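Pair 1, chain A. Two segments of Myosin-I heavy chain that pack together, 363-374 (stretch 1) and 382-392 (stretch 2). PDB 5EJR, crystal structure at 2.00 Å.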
# COMPACT_ATOMS: atom_id res chain seq x y z
N VAL A 363 -13.01 -42.46 -13.79
CA VAL A 363 -11.90 -43.39 -13.59
C VAL A 363 -11.00 -42.67 -12.56
O VAL A 363 -10.41 -41.65 -12.88
CB VAL A 363 -11.19 -43.78 -14.90
CG1 VAL A 363 -10.03 -44.72 -14.63
CG2 VAL A 363 -12.17 -44.41 -15.89
N LEU A 364 -10.98 -43.17 -11.31
CA LEU A 364 -10.21 -42.56 -10.24
C LEU A 364 -8.73 -42.92 -10.32
O LEU A 364 -8.39 -44.10 -10.45
CB LEU A 364 -10.82 -42.98 -8.89
CG LEU A 364 -10.43 -42.24 -7.63
CD1 LEU A 364 -10.62 -40.71 -7.75
CD2 LEU A 364 -11.19 -42.80 -6.44
N THR A 365 -7.86 -41.92 -10.30
CA THR A 365 -6.40 -42.13 -10.43
C THR A 365 -5.67 -41.29 -9.41
O THR A 365 -6.30 -40.43 -8.77
CB THR A 365 -5.94 -41.74 -11.87
OG1 THR A 365 -6.05 -40.32 -12.07
CG2 THR A 365 -6.67 -42.50 -12.98
N LYS A 366 -4.33 -41.48 -9.30
CA LYS A 366 -3.47 -40.70 -8.44
C LYS A 366 -3.58 -39.25 -8.86
O LYS A 366 -3.69 -38.38 -8.01
CB LYS A 366 -1.99 -41.13 -8.58
CG LYS A 366 -1.67 -42.45 -7.91
CD LYS A 366 -0.23 -42.87 -8.18
CE LYS A 366 0.10 -44.19 -7.52
NZ LYS A 366 1.56 -44.49 -7.58
N GLU A 367 -3.60 -39.00 -10.19
CA GLU A 367 -3.66 -37.66 -10.76
C GLU A 367 -4.95 -36.92 -10.37
O GLU A 367 -4.91 -35.73 -10.07
CB GLU A 367 -3.41 -37.69 -12.28
CG GLU A 367 -2.02 -38.20 -12.69
CD GLU A 367 -1.61 -39.64 -12.40
OE1 GLU A 367 -2.48 -40.55 -12.42
OE2 GLU A 367 -0.40 -39.86 -12.14
N VAL A 368 -6.08 -37.65 -10.30
CA VAL A 368 -7.36 -37.07 -9.86
C VAL A 368 -7.29 -36.70 -8.37
O VAL A 368 -7.71 -35.61 -7.99
CB VAL A 368 -8.57 -37.99 -10.21
CG1 VAL A 368 -9.88 -37.46 -9.61
CG2 VAL A 368 -8.72 -38.12 -11.73
N VAL A 369 -6.71 -37.59 -7.53
CA VAL A 369 -6.57 -37.37 -6.08
C VAL A 369 -5.75 -36.09 -5.79
O VAL A 369 -6.16 -35.28 -4.94
CB VAL A 369 -6.02 -38.60 -5.31
CG1 VAL A 369 -5.70 -38.27 -3.84
CG2 VAL A 369 -6.99 -39.77 -5.41
N ARG A 370 -4.65 -35.89 -6.55
CA ARG A 370 -3.79 -34.70 -6.42
C ARG A 370 -4.53 -33.38 -6.78
O ARG A 370 -4.06 -32.34 -6.40
CB ARG A 370 -2.55 -34.83 -7.31
CG ARG A 370 -1.66 -36.02 -6.97
CD ARG A 370 -1.19 -36.04 -5.52
NE ARG A 370 -0.40 -34.85 -5.14
CZ ARG A 370 0.87 -34.64 -5.45
NH1 ARG A 370 1.53 -35.49 -6.22
NH2 ARG A 370 1.49 -33.56 -5.01
N GLN A 371 -5.62 -33.44 -7.54
CA GLN A 371 -6.36 -32.22 -7.90
C GLN A 371 -7.30 -31.77 -6.76
O GLN A 371 -7.87 -30.67 -6.82
CB GLN A 371 -7.20 -32.48 -9.15
CG GLN A 371 -6.40 -32.77 -10.45
CD GLN A 371 -7.36 -33.03 -11.60
OE1 GLN A 371 -8.05 -34.06 -11.68
NE2 GLN A 371 -7.50 -32.04 -12.47
N VAL A 372 -7.52 -32.63 -5.76
CA VAL A 372 -8.52 -32.37 -4.72
C VAL A 372 -8.06 -32.55 -3.26
O VAL A 372 -8.85 -32.27 -2.34
CB VAL A 372 -9.82 -33.20 -4.97
CG1 VAL A 372 -10.44 -32.84 -6.31
CG2 VAL A 372 -9.56 -34.72 -4.86
N LEU A 373 -6.81 -32.98 -3.03
CA LEU A 373 -6.34 -33.08 -1.65
C LEU A 373 -5.04 -32.33 -1.55
O LEU A 373 -4.19 -32.54 -2.42
CB LEU A 373 -6.05 -34.52 -1.23
CG LEU A 373 -7.14 -35.43 -0.80
CD1 LEU A 373 -6.52 -36.77 -0.38
CD2 LEU A 373 -7.98 -34.83 0.39
N PRO A 374 -4.81 -31.48 -0.52
CA PRO A 374 -3.50 -30.82 -0.40
C PRO A 374 -2.45 -31.82 0.10
O PRO A 374 -2.82 -32.78 0.78
CB PRO A 374 -3.73 -29.74 0.66
CG PRO A 374 -4.82 -30.31 1.52
CD PRO A 374 -5.70 -31.13 0.61
N ASN A 382 -0.79 -43.54 2.32
CA ASN A 382 -0.36 -43.83 0.94
C ASN A 382 -1.53 -43.42 -0.00
O ASN A 382 -2.68 -43.65 0.32
CB ASN A 382 -0.06 -45.35 0.80
CG ASN A 382 0.64 -45.67 -0.48
OD1 ASN A 382 0.12 -45.42 -1.57
ND2 ASN A 382 1.87 -46.17 -0.36
N ILE A 383 -1.22 -42.76 -1.13
CA ILE A 383 -2.21 -42.30 -2.11
C ILE A 383 -3.17 -43.45 -2.56
O ILE A 383 -4.36 -43.19 -2.80
CB ILE A 383 -1.52 -41.55 -3.29
CG1 ILE A 383 -2.57 -40.86 -4.20
CG2 ILE A 383 -0.56 -42.49 -4.09
CD1 ILE A 383 -2.07 -39.67 -5.03
N LYS A 384 -2.67 -44.71 -2.59
CA LYS A 384 -3.47 -45.88 -2.93
C LYS A 384 -4.55 -46.10 -1.88
O LYS A 384 -5.65 -46.51 -2.23
CB LYS A 384 -2.59 -47.14 -3.01
CG LYS A 384 -1.82 -47.27 -4.32
CD LYS A 384 -0.86 -48.47 -4.19
CE LYS A 384 -0.02 -48.71 -5.41
NZ LYS A 384 0.86 -49.90 -5.22
N VAL A 385 -4.27 -45.77 -0.61
CA VAL A 385 -5.27 -45.88 0.47
C VAL A 385 -6.29 -44.72 0.31
O VAL A 385 -7.49 -44.92 0.48
CB VAL A 385 -4.62 -45.91 1.89
CG1 VAL A 385 -5.69 -45.94 2.99
CG2 VAL A 385 -3.66 -47.10 2.04
N TRP A 386 -5.82 -43.53 -0.07
CA TRP A 386 -6.71 -42.40 -0.34
C TRP A 386 -7.67 -42.71 -1.48
O TRP A 386 -8.86 -42.46 -1.36
CB TRP A 386 -5.90 -41.15 -0.65
CG TRP A 386 -5.36 -40.50 0.58
CD1 TRP A 386 -4.05 -40.41 0.95
CD2 TRP A 386 -6.12 -39.79 1.56
NE1 TRP A 386 -3.94 -39.64 2.08
CE2 TRP A 386 -5.20 -39.28 2.50
CE3 TRP A 386 -7.49 -39.50 1.72
CZ2 TRP A 386 -5.60 -38.54 3.62
CZ3 TRP A 386 -7.89 -38.74 2.82
CH2 TRP A 386 -6.95 -38.26 3.75
N ILE A 387 -7.17 -43.32 -2.58
CA ILE A 387 -8.01 -43.72 -3.71
C ILE A 387 -9.17 -44.61 -3.22
O ILE A 387 -10.33 -44.32 -3.51
CB ILE A 387 -7.16 -44.44 -4.80
CG1 ILE A 387 -6.30 -43.40 -5.55
CG2 ILE A 387 -8.07 -45.23 -5.76
CD1 ILE A 387 -5.12 -44.05 -6.52
N SER A 388 -8.84 -45.64 -2.43
CA SER A 388 -9.80 -46.56 -1.85
C SER A 388 -10.83 -45.84 -0.92
O SER A 388 -12.02 -46.12 -1.02
CB SER A 388 -9.07 -47.64 -1.06
OG SER A 388 -9.99 -48.63 -0.66
N MET A 389 -10.37 -44.93 -0.05
CA MET A 389 -11.25 -44.20 0.88
C MET A 389 -12.18 -43.23 0.11
O MET A 389 -13.34 -43.10 0.43
CB MET A 389 -10.44 -43.45 1.94
CG MET A 389 -9.86 -44.36 2.99
SD MET A 389 -8.95 -43.45 4.24
CE MET A 389 -10.33 -42.90 5.29
N ILE A 390 -11.64 -42.56 -0.91
CA ILE A 390 -12.38 -41.63 -1.76
C ILE A 390 -13.41 -42.42 -2.60
O ILE A 390 -14.58 -42.02 -2.66
CB ILE A 390 -11.41 -40.75 -2.57
CG1 ILE A 390 -10.67 -39.79 -1.62
CG2 ILE A 390 -12.12 -39.97 -3.66
CD1 ILE A 390 -9.38 -39.21 -2.17
N GLU A 391 -12.99 -43.58 -3.17
CA GLU A 391 -13.90 -44.44 -3.91
C GLU A 391 -15.13 -44.82 -3.04
O GLU A 391 -16.27 -44.73 -3.50
CB GLU A 391 -13.13 -45.67 -4.43
CG GLU A 391 -13.97 -46.72 -5.11
CD GLU A 391 -13.06 -47.85 -5.56
OE1 GLU A 391 -12.65 -48.63 -4.68
OE2 GLU A 391 -12.62 -47.84 -6.73
N SER A 392 -14.90 -45.13 -1.77
CA SER A 392 -15.98 -45.46 -0.83
C SER A 392 -16.98 -44.28 -0.60
O SER A 392 -18.18 -44.50 -0.57
CB SER A 392 -15.43 -45.99 0.48
OG SER A 392 -14.87 -47.28 0.30

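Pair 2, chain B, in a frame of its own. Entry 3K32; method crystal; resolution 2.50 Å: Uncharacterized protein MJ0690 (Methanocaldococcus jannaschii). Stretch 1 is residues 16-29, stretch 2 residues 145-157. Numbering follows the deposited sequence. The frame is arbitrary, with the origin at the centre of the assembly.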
# COMPACT_ATOMS: atom_id res chain seq x y z
N GLY B 16 10.77 -13.49 -4.12
CA GLY B 16 11.27 -12.93 -2.86
C GLY B 16 10.18 -12.84 -1.79
O GLY B 16 8.98 -12.94 -2.08
N LYS B 17 10.58 -12.64 -0.54
CA LYS B 17 9.61 -12.63 0.56
C LYS B 17 8.59 -11.49 0.44
O LYS B 17 7.42 -11.66 0.78
CB LYS B 17 10.31 -12.60 1.93
CG LYS B 17 11.23 -11.42 2.16
CD LYS B 17 12.10 -11.66 3.39
CE LYS B 17 12.84 -10.38 3.83
NZ LYS B 17 11.91 -9.25 4.18
N ASP B 18 9.02 -10.35 -0.07
CA ASP B 18 8.08 -9.27 -0.30
C ASP B 18 7.03 -9.63 -1.35
O ASP B 18 5.83 -9.63 -1.08
CB ASP B 18 8.83 -8.00 -0.69
CG ASP B 18 9.62 -7.42 0.47
OD1 ASP B 18 9.07 -7.38 1.60
OD2 ASP B 18 10.79 -7.05 0.26
N SER B 19 7.50 -9.91 -2.56
CA SER B 19 6.63 -10.38 -3.63
C SER B 19 5.64 -11.42 -3.10
O SER B 19 4.48 -11.42 -3.46
CB SER B 19 7.49 -10.98 -4.75
OG SER B 19 6.71 -11.25 -5.90
N SER B 20 6.12 -12.31 -2.25
CA SER B 20 5.29 -13.35 -1.67
C SER B 20 4.23 -12.75 -0.74
O SER B 20 3.10 -13.17 -0.75
CB SER B 20 6.16 -14.35 -0.90
OG SER B 20 7.10 -14.95 -1.75
N LEU B 21 4.62 -11.75 0.04
CA LEU B 21 3.67 -11.01 0.86
C LEU B 21 2.58 -10.39 -0.00
O LEU B 21 1.40 -10.37 0.41
CB LEU B 21 4.36 -9.92 1.69
CG LEU B 21 5.17 -10.37 2.90
CD1 LEU B 21 5.70 -9.17 3.67
CD2 LEU B 21 4.34 -11.28 3.80
N SER B 22 2.93 -9.88 -1.18
CA SER B 22 1.89 -9.29 -2.02
C SER B 22 0.87 -10.36 -2.41
O SER B 22 -0.34 -10.14 -2.30
CB SER B 22 2.44 -8.54 -3.25
OG SER B 22 2.99 -9.42 -4.21
N ALA B 23 1.36 -11.52 -2.85
CA ALA B 23 0.50 -12.66 -3.18
C ALA B 23 -0.46 -12.92 -2.02
O ALA B 23 -1.67 -12.84 -2.17
CB ALA B 23 1.34 -13.90 -3.45
N VAL B 24 0.14 -13.21 -0.87
CA VAL B 24 -0.57 -13.55 0.35
C VAL B 24 -1.63 -12.51 0.72
O VAL B 24 -2.73 -12.84 1.11
CB VAL B 24 0.42 -13.68 1.52
CG1 VAL B 24 -0.33 -13.85 2.83
CG2 VAL B 24 1.36 -14.84 1.27
N ILE B 25 -1.29 -11.25 0.59
CA ILE B 25 -2.26 -10.23 0.90
C ILE B 25 -3.43 -10.29 -0.07
O ILE B 25 -4.59 -10.30 0.35
CB ILE B 25 -1.61 -8.86 0.93
CG1 ILE B 25 -0.64 -8.82 2.11
CG2 ILE B 25 -2.68 -7.76 1.03
CD1 ILE B 25 0.23 -7.57 2.13
N LEU B 26 -3.14 -10.35 -1.37
CA LEU B 26 -4.21 -10.42 -2.37
C LEU B 26 -5.15 -11.58 -2.00
O LEU B 26 -6.38 -11.42 -2.01
CB LEU B 26 -3.63 -10.61 -3.77
CG LEU B 26 -3.41 -9.38 -4.68
CD1 LEU B 26 -3.75 -8.02 -4.04
CD2 LEU B 26 -2.00 -9.37 -5.28
N LYS B 27 -4.55 -12.73 -1.65
CA LYS B 27 -5.34 -13.89 -1.29
C LYS B 27 -6.18 -13.65 -0.03
O LYS B 27 -7.32 -14.10 0.04
CB LYS B 27 -4.47 -15.13 -1.13
CG LYS B 27 -5.27 -16.33 -0.66
CD LYS B 27 -4.54 -17.64 -0.89
CE LYS B 27 -5.37 -18.83 -0.40
NZ LYS B 27 -6.79 -18.78 -0.90
N LYS B 28 -5.62 -12.93 0.94
CA LYS B 28 -6.35 -12.55 2.14
C LYS B 28 -7.59 -11.75 1.77
O LYS B 28 -8.63 -11.90 2.40
CB LYS B 28 -5.47 -11.71 3.07
CG LYS B 28 -4.23 -12.42 3.60
CD LYS B 28 -4.60 -13.65 4.35
CE LYS B 28 -3.49 -14.09 5.29
NZ LYS B 28 -3.93 -15.22 6.18
N LEU B 29 -7.48 -10.90 0.76
CA LEU B 29 -8.59 -10.03 0.38
C LEU B 29 -9.65 -10.70 -0.49
O LEU B 29 -10.62 -10.06 -0.91
CB LEU B 29 -8.06 -8.76 -0.31
CG LEU B 29 -7.08 -7.97 0.56
CD1 LEU B 29 -6.45 -6.84 -0.24
CD2 LEU B 29 -7.75 -7.43 1.82
N THR B 145 8.12 -2.57 8.62
CA THR B 145 6.86 -3.30 8.69
C THR B 145 6.87 -4.60 7.87
O THR B 145 6.38 -5.64 8.32
CB THR B 145 5.68 -2.41 8.26
OG1 THR B 145 5.72 -1.19 9.00
CG2 THR B 145 4.37 -3.11 8.53
N LEU B 146 7.44 -4.53 6.66
CA LEU B 146 7.60 -5.68 5.79
C LEU B 146 8.54 -6.72 6.38
O LEU B 146 8.31 -7.93 6.25
CB LEU B 146 8.14 -5.26 4.42
CG LEU B 146 7.22 -4.97 3.22
CD1 LEU B 146 5.79 -4.64 3.62
CD2 LEU B 146 7.80 -3.87 2.34
N ARG B 147 9.61 -6.25 7.02
CA ARG B 147 10.55 -7.19 7.62
C ARG B 147 9.80 -8.00 8.67
O ARG B 147 9.91 -9.22 8.73
CB ARG B 147 11.74 -6.46 8.24
CG ARG B 147 12.93 -7.35 8.48
CD ARG B 147 13.67 -7.01 9.77
NE ARG B 147 14.34 -5.71 9.74
CZ ARG B 147 14.02 -4.69 10.53
NH1 ARG B 147 13.04 -4.81 11.42
NH2 ARG B 147 14.69 -3.55 10.44
N HIS B 148 8.98 -7.31 9.46
CA HIS B 148 8.21 -7.98 10.51
C HIS B 148 7.17 -8.95 9.97
O HIS B 148 7.00 -10.04 10.51
CB HIS B 148 7.52 -6.97 11.43
CG HIS B 148 6.39 -7.55 12.22
ND1 HIS B 148 5.07 -7.46 11.80
CD2 HIS B 148 6.37 -8.23 13.39
CE1 HIS B 148 4.29 -8.05 12.69
NE2 HIS B 148 5.05 -8.53 13.66
N LEU B 149 6.47 -8.54 8.91
CA LEU B 149 5.43 -9.37 8.31
C LEU B 149 6.00 -10.64 7.68
O LEU B 149 5.44 -11.73 7.83
CB LEU B 149 4.63 -8.57 7.28
CG LEU B 149 3.60 -7.56 7.82
CD1 LEU B 149 3.18 -6.59 6.73
CD2 LEU B 149 2.38 -8.24 8.42
N ALA B 150 7.11 -10.49 6.97
CA ALA B 150 7.81 -11.63 6.36
C ALA B 150 8.15 -12.69 7.41
O ALA B 150 7.91 -13.89 7.21
CB ALA B 150 9.07 -11.16 5.64
N SER B 151 8.71 -12.26 8.53
CA SER B 151 9.12 -13.22 9.54
C SER B 151 7.91 -13.82 10.27
O SER B 151 8.01 -14.88 10.88
CB SER B 151 10.13 -12.59 10.50
OG SER B 151 9.50 -11.63 11.33
N GLU B 152 6.76 -13.16 10.20
CA GLU B 152 5.56 -13.73 10.80
C GLU B 152 4.89 -14.77 9.92
O GLU B 152 4.32 -15.74 10.43
CB GLU B 152 4.57 -12.64 11.19
CG GLU B 152 4.55 -12.38 12.67
CD GLU B 152 3.14 -12.39 13.22
OE1 GLU B 152 2.60 -13.48 13.46
OE2 GLU B 152 2.58 -11.29 13.40
N PHE B 153 4.95 -14.59 8.61
CA PHE B 153 4.32 -15.54 7.69
C PHE B 153 5.25 -16.66 7.24
O PHE B 153 4.82 -17.79 7.04
CB PHE B 153 3.76 -14.81 6.46
CG PHE B 153 2.41 -14.19 6.68
CD1 PHE B 153 1.27 -14.89 6.38
CD2 PHE B 153 2.30 -12.91 7.18
CE1 PHE B 153 0.03 -14.32 6.57
CE2 PHE B 153 1.06 -12.34 7.38
CZ PHE B 153 -0.07 -13.04 7.08
N PHE B 154 6.53 -16.35 7.08
CA PHE B 154 7.41 -17.27 6.38
C PHE B 154 8.56 -17.82 7.20
O PHE B 154 9.10 -17.16 8.09
CB PHE B 154 7.95 -16.64 5.10
CG PHE B 154 6.88 -16.08 4.20
CD1 PHE B 154 5.94 -16.91 3.61
CD2 PHE B 154 6.83 -14.71 3.92
CE1 PHE B 154 4.96 -16.39 2.78
CE2 PHE B 154 5.85 -14.18 3.07
CZ PHE B 154 4.91 -15.02 2.50
N ILE B 155 8.92 -19.06 6.88
CA ILE B 155 10.21 -19.58 7.29
C ILE B 155 11.23 -19.09 6.28
O ILE B 155 11.01 -19.18 5.06
CB ILE B 155 10.20 -21.10 7.33
CG1 ILE B 155 9.06 -21.58 8.23
CG2 ILE B 155 11.52 -21.63 7.90
CD1 ILE B 155 9.26 -21.19 9.66
N LEU B 156 12.33 -18.54 6.78
CA LEU B 156 13.28 -17.85 5.91
C LEU B 156 14.72 -18.38 5.99
O LEU B 156 15.13 -18.96 7.01
CB LEU B 156 13.27 -16.36 6.20
CG LEU B 156 11.91 -15.68 6.04
CD1 LEU B 156 11.96 -14.23 6.55
CD2 LEU B 156 11.47 -15.76 4.58
N GLU B 157 15.48 -18.17 4.92
CA GLU B 157 16.88 -18.58 4.89
C GLU B 157 17.64 -17.73 3.89
O GLU B 157 17.08 -17.33 2.89
CB GLU B 157 16.99 -20.04 4.49
CG GLU B 157 18.13 -20.76 5.16
CD GLU B 157 18.28 -22.17 4.64
OE1 GLU B 157 18.47 -23.09 5.47
OE2 GLU B 157 18.19 -22.36 3.40

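Two short segments can meet in nearly the same way in different proteins, and pairs 1 and 2 illustrate how the backbone sets a packing problem that side chains then solve differently. In each pair two helices approach to 9.9 Å between axes and cross steeply, at 78° in pair 1 and 74° in pair 2. Fourteen central residues superpose with an RMSD of 0.5 Å, and the buried surface is almost equal, 565 and 555 Å². Neither interface contains a hydrogen bond across the stretches, so the fit rests chiefly on apolar packing.

The common feature is a knob set among four residues of the facing helix. Val A369 matches Leu B21, and their side-chain centres fall within 0.8 Å of each other. The hole is formed by Ile A383, Trp A386, Ile A387 and Ile A390 in pair 1 and by the matching Leu B146, Leu B149, Ala B150 and Phe B153 in pair 2. The exchange of sizes is instructive. In pair 1 a small knob meets a large wall: Val A369 CG2 lies 3.7 Å from Ile A387 CG1. In pair 2 the knob is longer and the matching wall residue is alanine; Leu B21 CD1 lies 4.4 Å from Ala B150 CB and 3.8 Å from Leu B149 CB. The larger leucine thus occupies space beside a smaller neighbour, while the backbones keep their places.

Around this shared centre the solutions diverge. Ile A383 CD1 reaches 3.6 Å from Lys A366 O and also packs against Val A369. At the matching positions of pair 2, Asp B18 OD1 comes 3.4 Å from Leu B146 CG, a contact between a carboxylate oxygen and a carbon. Aromatic residues enter at different positions. Trp A386 offers a ring face to Leu A373, whose CD1 sits 3.8 Å from the centroid of the Trp A386 six-membered ring in a CH-pi contact. Its counterpart Leu B149 has no ring; instead Phe B153, matching Ile A390, receives Val B24 CG1 at 3.8 Å from its CE1.

The ends differ further. Glu A391 is helical, whereas its match, Phe B154, begins a strand, and this is the loosest correspondence, 2.0 Å between CA atoms. Phe B154 turns its ring back to the first helix, with CE2 3.4 Å from Leu B21 CD2. In pair 1, Leu A364, which has no matched position in pair 2, packs on the second helix, its CD2 3.4 Å from Ile A387 O. One backbone arrangement therefore accommodates quite different distributions of bulk.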